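Local coordinates for methyl-accepting chemotaxis sensory transducer (Anaeromyxobacter dehalogenans, PDB 4K08), which probably senses small molecules in the periplasm through its PAS-like Cache domain and passes the signal on to the chemotaxis machinery, at residues 61-66 with 98-103; 110-115 with 121-126. All blocks are in the same frame, centred on the assembly; numbering follows the deposited sequence. Where two conformers were deposited one is given.

Contact 1: residues 61-66 with 98-103; sequences NDLEPR and RTVRAR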
ATOM      1  N   ASN A  61       0.839   4.256  -3.313  1.00 27.30           N
ATOM      2  CA  ASN A  61       0.527   5.644  -3.629  1.00 31.23           C
ATOM      3  C   ASN A  61       1.708   6.542  -3.267  1.00 32.09           C
ATOM      4  O   ASN A  61       2.610   6.087  -2.585  1.00 30.97           O
ATOM      5  CB  ASN A  61      -0.787   6.121  -2.965  1.00 30.41           C
ATOM      6  CG  ASN A  61      -0.721   6.141  -1.436  1.00 32.89           C
ATOM      7  OD1 ASN A  61      -1.091   5.165  -0.768  1.00 31.02           O
ATOM      8  ND2 ASN A  61      -0.270   7.266  -0.877  1.00 31.12           N
ATOM      9  N   ASP A  62       1.699   7.794  -3.731  1.00 28.81           N
ATOM     10  CA  ASP A  62       2.803   8.718  -3.383  1.00 31.58           C
ATOM     11  C   ASP A  62       2.337   9.724  -2.346  1.00 33.97           C
ATOM     12  O   ASP A  62       1.239   9.571  -1.758  1.00 31.90           O
ATOM     13  CB  ASP A  62       3.428   9.453  -4.601  1.00 31.96           C
ATOM     14  CG  ASP A  62       2.464  10.436  -5.293  1.00 34.23           C
ATOM     15  OD1 ASP A  62       1.460  10.933  -4.692  1.00 32.60           O
ATOM     16  OD2 ASP A  62       2.717  10.708  -6.494  1.00 36.58           O
ATOM     17  N   LEU A  63       3.164  10.742  -2.108  1.00 34.90           N
ATOM     18  CA  LEU A  63       2.947  11.612  -0.952  1.00 37.50           C
ATOM     19  C   LEU A  63       1.997  12.777  -1.204  1.00 38.19           C
ATOM     20  O   LEU A  63       1.596  13.451  -0.262  1.00 39.51           O
ATOM     21  CB  LEU A  63       4.308  12.115  -0.413  1.00 41.73           C
ATOM     22  CG  LEU A  63       5.218  10.955   0.053  1.00 41.54           C
ATOM     23  CD1 LEU A  63       6.573  11.500   0.483  1.00 46.06           C
ATOM     24  CD2 LEU A  63       4.582  10.128   1.172  1.00 39.22           C
ATOM     25  N   GLU A  64       1.607  12.999  -2.457  1.00 38.69           N
ATOM     26  CA  GLU A  64       0.669  14.072  -2.782  1.00 39.86           C
ATOM     27  C   GLU A  64      -0.612  14.091  -1.894  1.00 40.60           C
ATOM     28  O   GLU A  64      -0.954  15.149  -1.383  1.00 40.18           O
ATOM     29  CB  GLU A  64       0.331  14.075  -4.287  1.00 41.63           C
ATOM     30  CG  GLU A  64      -0.451  15.323  -4.757  1.00 41.76           C
ATOM     31  CD  GLU A  64      -0.671  15.361  -6.271  1.00 42.03           C
ATOM     32  OE1 GLU A  64       0.027  14.615  -7.019  1.00 39.03           O
ATOM     33  OE2 GLU A  64      -1.560  16.120  -6.715  1.00 40.93           O
ATOM     34  N   PRO A  65      -1.314  12.939  -1.683  1.00 35.63           N
ATOM     35  CA  PRO A  65      -1.165  11.568  -2.227  1.00 33.17           C
ATOM     36  C   PRO A  65      -1.829  11.408  -3.570  1.00 32.33           C
ATOM     37  O   PRO A  65      -2.890  11.959  -3.814  1.00 32.84           O
ATOM     38  CB  PRO A  65      -1.870  10.664  -1.201  1.00 32.39           C
ATOM     39  CG  PRO A  65      -3.000  11.571  -0.580  1.00 35.34           C
ATOM     40  CD  PRO A  65      -2.403  13.050  -0.678  1.00 35.66           C
ATOM     41  N   ARG A  66      -1.180  10.637  -4.446  1.00 32.81           N
ATOM     42  CA  ARG A  66      -1.700  10.330  -5.749  1.00 31.99           C
ATOM     43  C   ARG A  66      -1.456   8.809  -5.971  1.00 29.86           C
ATOM     44  O   ARG A  66      -0.425   8.280  -5.534  1.00 28.68           O
ATOM     45  CB  ARG A  66      -0.983  11.167  -6.826  1.00 32.48           C
ATOM     46  CG  ARG A  66      -1.445  10.940  -8.309  1.00 31.91           C
ATOM     47  CD  ARG A  66      -0.837  12.074  -9.269  1.00 33.86           C
ATOM     48  NE  ARG A  66      -1.358  13.420  -8.944  1.00 34.47           N
ATOM     49  CZ  ARG A  66      -2.422  13.968  -9.528  1.00 37.19           C
ATOM     50  NH1 ARG A  66      -3.097  13.298 -10.462  1.00 35.98           N
ATOM     51  NH2 ARG A  66      -2.819  15.208  -9.207  1.00 38.55           N
ATOM     52  N   ARG A  98       0.244  10.930   6.343  1.00 48.47           N
ATOM     53  CA  ARG A  98       0.565  11.490   7.671  1.00 54.15           C
ATOM     54  C   ARG A  98       1.244  10.459   8.560  1.00 50.58           C
ATOM     55  O   ARG A  98       2.195  10.759   9.251  1.00 46.48           O
ATOM     56  CB  ARG A  98      -0.683  12.014   8.393  1.00 57.32           C
ATOM     57  CG  ARG A  98      -1.244  13.319   7.844  1.00 58.88           C
ATOM     58  CD  ARG A  98      -2.226  13.955   8.861  1.00 62.10           C
ATOM     59  NE  ARG A  98      -3.600  13.963   8.363  1.00 61.96           N
ATOM     60  CZ  ARG A  98      -3.994  14.661   7.288  1.00 55.84           C
ATOM     61  NH1 ARG A  98      -5.285  14.602   6.877  1.00 52.85           N
ATOM     62  NH2 ARG A  98      -3.086  15.406   6.603  1.00 50.78           N
ATOM     63  N   THR A  99       0.757   9.228   8.517  1.00 44.66           N
ATOM     64  CA  THR A  99       1.308   8.149   9.325  1.00 42.53           C
ATOM     65  C   THR A  99       2.746   7.827   8.934  1.00 48.79           C
ATOM     66  O   THR A  99       3.591   7.631   9.807  1.00 52.42           O
ATOM     67  CB  THR A  99       0.474   6.861   9.133  1.00 42.82           C
ATOM     68  OG1 THR A  99      -0.879   7.131   9.512  1.00 40.52           O
ATOM     69  CG2 THR A  99       1.037   5.703   9.959  1.00 43.16           C
ATOM     70  N   VAL A 100       3.039   7.705   7.636  1.00 43.47           N
ATOM     71  CA  VAL A 100       4.400   7.337   7.268  1.00 42.49           C
ATOM     72  C   VAL A 100       5.304   8.583   7.416  1.00 46.94           C
ATOM     73  O   VAL A 100       6.445   8.443   7.830  1.00 46.12           O
ATOM     74  CB  VAL A 100       4.577   6.732   5.848  1.00 38.77           C
ATOM     75  CG1 VAL A 100       3.586   5.480   5.609  1.00 38.95           C
ATOM     76  CG2 VAL A 100       4.425   7.796   4.784  1.00 38.69           C
ATOM     77  N   ARG A 101       4.804   9.772   7.067  0.55 50.25           N
ATOM     78  CA  ARG A 101       5.626  10.992   7.175  0.55 53.83           C
ATOM     79  C   ARG A 101       5.944  11.277   8.642  0.55 56.44           C
ATOM     80  O   ARG A 101       7.000  11.811   8.957  0.55 59.91           O
ATOM     81  CB  ARG A 101       4.950  12.225   6.531  0.55 45.37           C
ATOM     82  CG  ARG A 101       5.338  12.498   5.061  0.55 44.37           C
ATOM     83  CD  ARG A 101       5.216  14.008   4.667  0.55 47.90           C
ATOM     84  NE  ARG A 101       3.836  14.459   4.399  0.55 45.79           N
ATOM     85  CZ  ARG A 101       3.393  14.933   3.224  0.55 44.19           C
ATOM     86  NH1 ARG A 101       2.120  15.309   3.099  0.55 43.45           N
ATOM     87  NH2 ARG A 101       4.207  15.046   2.171  0.55 44.02           N
ATOM     88  N   ALA A 102       5.024  10.924   9.538  1.00 51.85           N
ATOM     89  CA  ALA A 102       5.213  11.169  10.958  1.00 52.46           C
ATOM     90  C   ALA A 102       5.799   9.972  11.746  1.00 52.84           C
ATOM     91  O   ALA A 102       6.507  10.202  12.713  1.00 50.30           O
ATOM     92  CB  ALA A 102       3.891  11.714  11.615  1.00 44.56           C
ATOM     93  N   ARG A 103       5.526   8.732  11.366  1.00 70.50           N
ATOM     94  CA  ARG A 103       5.962   7.572  12.177  1.00 72.39           C
ATOM     95  C   ARG A 103       6.816   6.520  11.428  1.00 70.03           C
ATOM     96  O   ARG A 103       7.289   5.553  12.032  1.00 74.00           O
ATOM     97  CB  ARG A 103       4.741   6.893  12.778  1.00 20.00           C
TER
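Leu63 meets helix 92-103 by leaning on Val100 and, in the conformer given, on the guanidinium of Arg101. At the start of the leucine side chain, CB lies 3.9 Å from Arg101 NH2. CG is turned anti to the carbonyl carbon (chi1 -61°), which carries the branched end toward the helix. There CD2 meets Val100 CG2 at 4.3 Å, an apolar touch between two methyls. Val136 of strand 135-142 is touched by both Leu63 and Val100, and Val100 reaches on to Val127 and Gln129, so the methyl pair sits at the border of the sheet-helix core. The Arg101 chain bends at chi3 and brings its guanidinium obliquely past the Leu63 carbonyl; NH1 stays 3.9 Å from Leu63 O, too far for a hydrogen bond. Since this side chain has two conformers, its share of the contact is doubtful. The turn carrying Leu63 is held from within. Asp62 OD1 takes the backbone N of Glu64 at 3.0 Å, from above the carboxylate plane, in an Asx turn, and Arg66 N adds a weak bond to the same oxygen. A cis peptide precedes Pro65, whose ring packs on Phe93 and Val97 of the same helix. Arg66 grips Glu64 side-on in a salt bridge: NE to OE1 is 2.7 Å and nearly straight (171°), NH2 to OE2 is 2.9 Å. With no hydrogen bond or salt bridge across it, the contact rests on apolar and van der Waals touches; polar order is kept inside the turn, which presents one leucine to the helix.

Contact 2: residues 110-115 with 121-126; sequences YLWPKP and VPKISF. With ACT (acetate ion), chain C.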
ATOM      1  N   TYR A 110     -10.007   1.881   8.027  1.00 31.06           N
ATOM      2  CA  TYR A 110     -10.890   2.637   7.145  1.00 30.56           C
ATOM      3  C   TYR A 110     -11.800   1.611   6.480  1.00 27.88           C
ATOM      4  O   TYR A 110     -11.682   0.412   6.755  1.00 28.87           O
ATOM      5  CB  TYR A 110     -10.086   3.422   6.052  1.00 28.72           C
ATOM      6  CG  TYR A 110      -9.114   2.540   5.263  1.00 28.42           C
ATOM      7  CD1 TYR A 110      -7.892   2.167   5.815  1.00 28.24           C
ATOM      8  CD2 TYR A 110      -9.432   2.068   3.974  1.00 26.90           C
ATOM      9  CE1 TYR A 110      -6.975   1.348   5.084  1.00 29.66           C
ATOM     10  CE2 TYR A 110      -8.502   1.230   3.231  1.00 27.52           C
ATOM     11  CZ  TYR A 110      -7.304   0.882   3.813  1.00 29.02           C
ATOM     12  OH  TYR A 110      -6.396   0.087   3.137  1.00 28.13           O
ATOM     13  N   LEU A 111     -12.693   2.086   5.617  1.00 27.08           N
ATOM     14  CA  LEU A 111     -13.633   1.245   4.901  1.00 27.25           C
ATOM     15  C   LEU A 111     -13.214   1.154   3.437  1.00 28.38           C
ATOM     16  O   LEU A 111     -13.015   2.192   2.780  1.00 27.91           O
ATOM     17  CB  LEU A 111     -15.047   1.848   4.958  1.00 28.16           C
ATOM     18  CG  LEU A 111     -15.644   2.049   6.369  1.00 30.17           C
ATOM     19  CD1 LEU A 111     -16.745   3.159   6.366  1.00 29.48           C
ATOM     20  CD2 LEU A 111     -16.178   0.664   6.851  1.00 28.44           C
ATOM     21  N   TRP A 112     -13.165  -0.064   2.917  1.00 27.11           N
ATOM     22  CA  TRP A 112     -12.703  -0.323   1.548  1.00 28.43           C
ATOM     23  C   TRP A 112     -13.311  -1.654   1.078  1.00 26.77           C
ATOM     24  O   TRP A 112     -13.444  -2.597   1.865  1.00 25.18           O
ATOM     25  CB  TRP A 112     -11.167  -0.427   1.475  1.00 22.71           C
ATOM     26  CG  TRP A 112     -10.682  -0.272   0.051  1.00 25.05           C
ATOM     27  CD1 TRP A 112     -10.484  -1.267  -0.901  1.00 24.61           C
ATOM     28  CD2 TRP A 112     -10.308   0.966  -0.566  1.00 25.23           C
ATOM     29  NE1 TRP A 112     -10.014  -0.688  -2.079  1.00 23.67           N
ATOM     30  CE2 TRP A 112      -9.910   0.680  -1.894  1.00 25.90           C
ATOM     31  CE3 TRP A 112     -10.281   2.300  -0.116  1.00 25.84           C
ATOM     32  CZ2 TRP A 112      -9.484   1.685  -2.791  1.00 25.74           C
ATOM     33  CZ3 TRP A 112      -9.838   3.320  -1.017  1.00 25.45           C
ATOM     34  CH2 TRP A 112      -9.469   2.992  -2.345  1.00 25.23           C
ATOM     35  N   PRO A 113     -13.722  -1.715  -0.197  1.00 26.97           N
ATOM     36  CA  PRO A 113     -14.320  -2.979  -0.667  1.00 26.85           C
ATOM     37  C   PRO A 113     -13.330  -4.144  -0.753  1.00 27.86           C
ATOM     38  O   PRO A 113     -12.107  -3.989  -0.892  1.00 26.02           O
ATOM     39  CB  PRO A 113     -14.841  -2.656  -2.072  1.00 28.02           C
ATOM     40  CG  PRO A 113     -14.237  -1.320  -2.463  1.00 34.93           C
ATOM     41  CD  PRO A 113     -13.704  -0.649  -1.218  1.00 32.02           C
ATOM     42  N   LYS A 114     -13.904  -5.335  -0.676  1.00 26.92           N
ATOM     43  CA  LYS A 114     -13.184  -6.562  -0.981  1.00 25.32           C
ATOM     44  C   LYS A 114     -12.976  -6.603  -2.519  1.00 28.98           C
ATOM     45  O   LYS A 114     -13.790  -6.060  -3.270  1.00 27.78           O
ATOM     46  CB  LYS A 114     -13.992  -7.776  -0.483  1.00 30.64           C
ATOM     47  CG  LYS A 114     -13.841  -7.974   1.040  1.00 32.40           C
ATOM     48  CD  LYS A 114     -14.540  -9.238   1.558  1.00 36.56           C
ATOM     49  CE  LYS A 114     -14.214  -9.466   3.041  1.00 42.03           C
ATOM     50  NZ  LYS A 114     -15.043 -10.584   3.688  1.00 44.74           N
ATOM     51  N   PRO A 115     -11.881  -7.237  -2.983  1.00 30.01           N
ATOM     52  CA  PRO A 115     -11.687  -7.416  -4.439  1.00 30.74           C
ATOM     53  C   PRO A 115     -12.935  -8.010  -5.091  1.00 31.20           C
ATOM     54  O   PRO A 115     -13.504  -8.952  -4.526  1.00 30.47           O
ATOM     55  CB  PRO A 115     -10.538  -8.429  -4.524  1.00 31.50           C
ATOM     56  CG  PRO A 115      -9.708  -8.167  -3.264  1.00 29.70           C
ATOM     57  CD  PRO A 115     -10.830  -7.890  -2.193  1.00 27.86           C
ATOM     58  N   VAL A 121     -16.054  -2.098   3.345  1.00 24.19           N
ATOM     59  CA  VAL A 121     -16.227  -2.803   4.610  1.00 26.97           C
ATOM     60  C   VAL A 121     -14.996  -2.522   5.446  1.00 28.42           C
ATOM     61  O   VAL A 121     -14.008  -2.024   4.899  1.00 25.01           O
ATOM     62  CB  VAL A 121     -16.420  -4.309   4.408  1.00 26.52           C
ATOM     63  CG1 VAL A 121     -17.662  -4.575   3.530  1.00 25.02           C
ATOM     64  CG2 VAL A 121     -15.129  -4.923   3.766  1.00 26.39           C
ATOM     65  N   PRO A 122     -15.056  -2.803   6.765  1.00 25.90           N
ATOM     66  CA  PRO A 122     -13.936  -2.487   7.647  1.00 30.84           C
ATOM     67  C   PRO A 122     -12.639  -3.182   7.276  1.00 30.41           C
ATOM     68  O   PRO A 122     -12.581  -4.407   7.080  1.00 26.38           O
ATOM     69  CB  PRO A 122     -14.438  -2.920   9.052  1.00 32.47           C
ATOM     70  CG  PRO A 122     -15.941  -2.703   8.960  1.00 31.44           C
ATOM     71  CD  PRO A 122     -16.268  -3.190   7.540  1.00 31.55           C
ATOM     72  N   LYS A 123     -11.595  -2.368   7.202  1.00 28.21           N
ATOM     73  CA  LYS A 123     -10.281  -2.822   6.795  1.00 29.70           C
ATOM     74  C   LYS A 123      -9.229  -2.232   7.726  1.00 29.35           C
ATOM     75  O   LYS A 123      -9.355  -1.080   8.195  1.00 27.03           O
ATOM     76  CB  LYS A 123     -10.014  -2.422   5.328  1.00 24.70           C
ATOM     77  CG  LYS A 123      -8.742  -3.059   4.708  1.00 27.18           C
ATOM     78  CD  LYS A 123      -8.738  -2.923   3.147  1.00 24.56           C
ATOM     79  CE  LYS A 123      -7.441  -3.551   2.526  1.00 27.87           C
ATOM     80  NZ  LYS A 123      -7.481  -3.466   1.019  1.00 23.33           N
ATOM     81  N   ILE A 124      -8.200  -3.017   8.005  1.00 26.27           N
ATOM     82  CA  ILE A 124      -7.068  -2.543   8.782  1.00 35.11           C
ATOM     83  C   ILE A 124      -5.797  -2.777   7.954  1.00 36.99           C
ATOM     84  O   ILE A 124      -5.466  -3.931   7.636  1.00 31.73           O
ATOM     85  CB  ILE A 124      -6.952  -3.269  10.168  1.00 35.70           C
ATOM     86  CG1 ILE A 124      -8.233  -3.048  11.018  1.00 38.46           C
ATOM     87  CG2 ILE A 124      -5.736  -2.760  10.907  1.00 37.01           C
ATOM     88  CD1 ILE A 124      -8.249  -3.837  12.327  1.00 43.40           C
ATOM     89  N   SER A 125      -5.111  -1.700   7.573  1.00 34.36           N
ATOM     90  CA  SER A 125      -3.937  -1.843   6.708  1.00 35.47           C
ATOM     91  C   SER A 125      -2.655  -1.422   7.400  1.00 37.43           C
ATOM     92  O   SER A 125      -2.646  -0.478   8.226  1.00 34.43           O
ATOM     93  CB  SER A 125      -4.125  -1.039   5.427  1.00 33.43           C
ATOM     94  OG  SER A 125      -5.132  -1.622   4.610  1.00 27.76           O
ATOM     95  N   PHE A 126      -1.575  -2.137   7.104  1.00 34.54           N
ATOM     96  CA  PHE A 126      -0.246  -1.635   7.431  1.00 36.96           C
ATOM     97  C   PHE A 126       0.363  -0.903   6.221  1.00 36.71           C
ATOM     98  O   PHE A 126       0.427  -1.466   5.106  1.00 33.81           O
ATOM     99  CB  PHE A 126       0.684  -2.753   7.880  1.00 37.82           C
ATOM    100  CG  PHE A 126       1.919  -2.251   8.607  1.00 38.69           C
ATOM    101  CD1 PHE A 126       1.826  -1.791   9.928  1.00 40.07           C
ATOM    102  CD2 PHE A 126       3.152  -2.217   7.969  1.00 38.53           C
ATOM    103  CE1 PHE A 126       2.951  -1.328  10.614  1.00 42.43           C
ATOM    104  CE2 PHE A 126       4.292  -1.748   8.641  1.00 44.40           C
ATOM    105  CZ  PHE A 126       4.186  -1.300   9.967  1.00 43.69           C
TER
HETATM  106  C   ACT C 201      -6.824  -0.192  -0.205  1.00 27.52           C
HETATM  107  O   ACT C 201      -7.012  -0.838  -1.304  1.00 21.60           O
HETATM  108  OXT ACT C 201      -7.079  -0.772   0.881  1.00 22.70           O
HETATM  109  CH3 ACT C 201      -6.295   1.248  -0.138  1.00 25.11           C
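Tyr110 OH is gripped from two sides: Ser125 OG of the partner strand donates to it at 2.6 Å, and it donates in turn to OXT of a bound acetate at 2.5 Å. OXT lies at the edge of the Tyr110 ring, in its plane, and takes a second bond of 2.7 Å from Lys123 NZ. Lys123 has CG anti to its backbone N (chi1 -170°) and an extended chain beyond, which carries the amine out, on the face bearing Tyr110, to the acetate; NZ also bonds Tyr142 OH. The Trp112 indole covers the ligand, with acetate O 3.1 Å above one face, toward the rim, and Pro113 CD against the opposite face. Replacing Trp112 by an alanine would probably open a gap over the acetate and leave it freer to shift between its polar partners. Tyr57 OH and His70 NE2 complete the grip. Beneath the site the antiparallel hairpin pairs Tyr110 with Lys123 and Trp112 with Val121, both hydrogen-bonded pairs; Lys123 N to Tyr110 O is 2.8 Å. Leu111 and Pro122, the non-hydrogen-bonded pair between them, turn to the other face, where Leu111 CD2 rests 3.9 Å from Pro122 CD. Acetate probably came from the crystallisation liquor, yet a lysine amine, two tyrosine hydroxyls and a histidine nitrogen converging on a carboxylate beside an indole face are consistent with a pocket for a small anionic signal, as in other Cache sensors.

From the N terminus, helix 5-30 leads by way of helix 36-49 into strand 59-62, where contact 1 begins. That contact closes a long excursion of 31 residues, bringing helix 92-103 back beside the turn that follows the strand. The chain passes directly from this helix into edge strand 105-113, and contact 2 then closes a short hairpin with strand 120-130. The two contacts are in series, neither nested nor crossed, with centres about 18 Å apart. They are joined through the fold: the excursion closed by contact 1 supplies His70 to the acetate of contact 2, and Phe96 of its helix meets the Tyr110 ring edge-to-face.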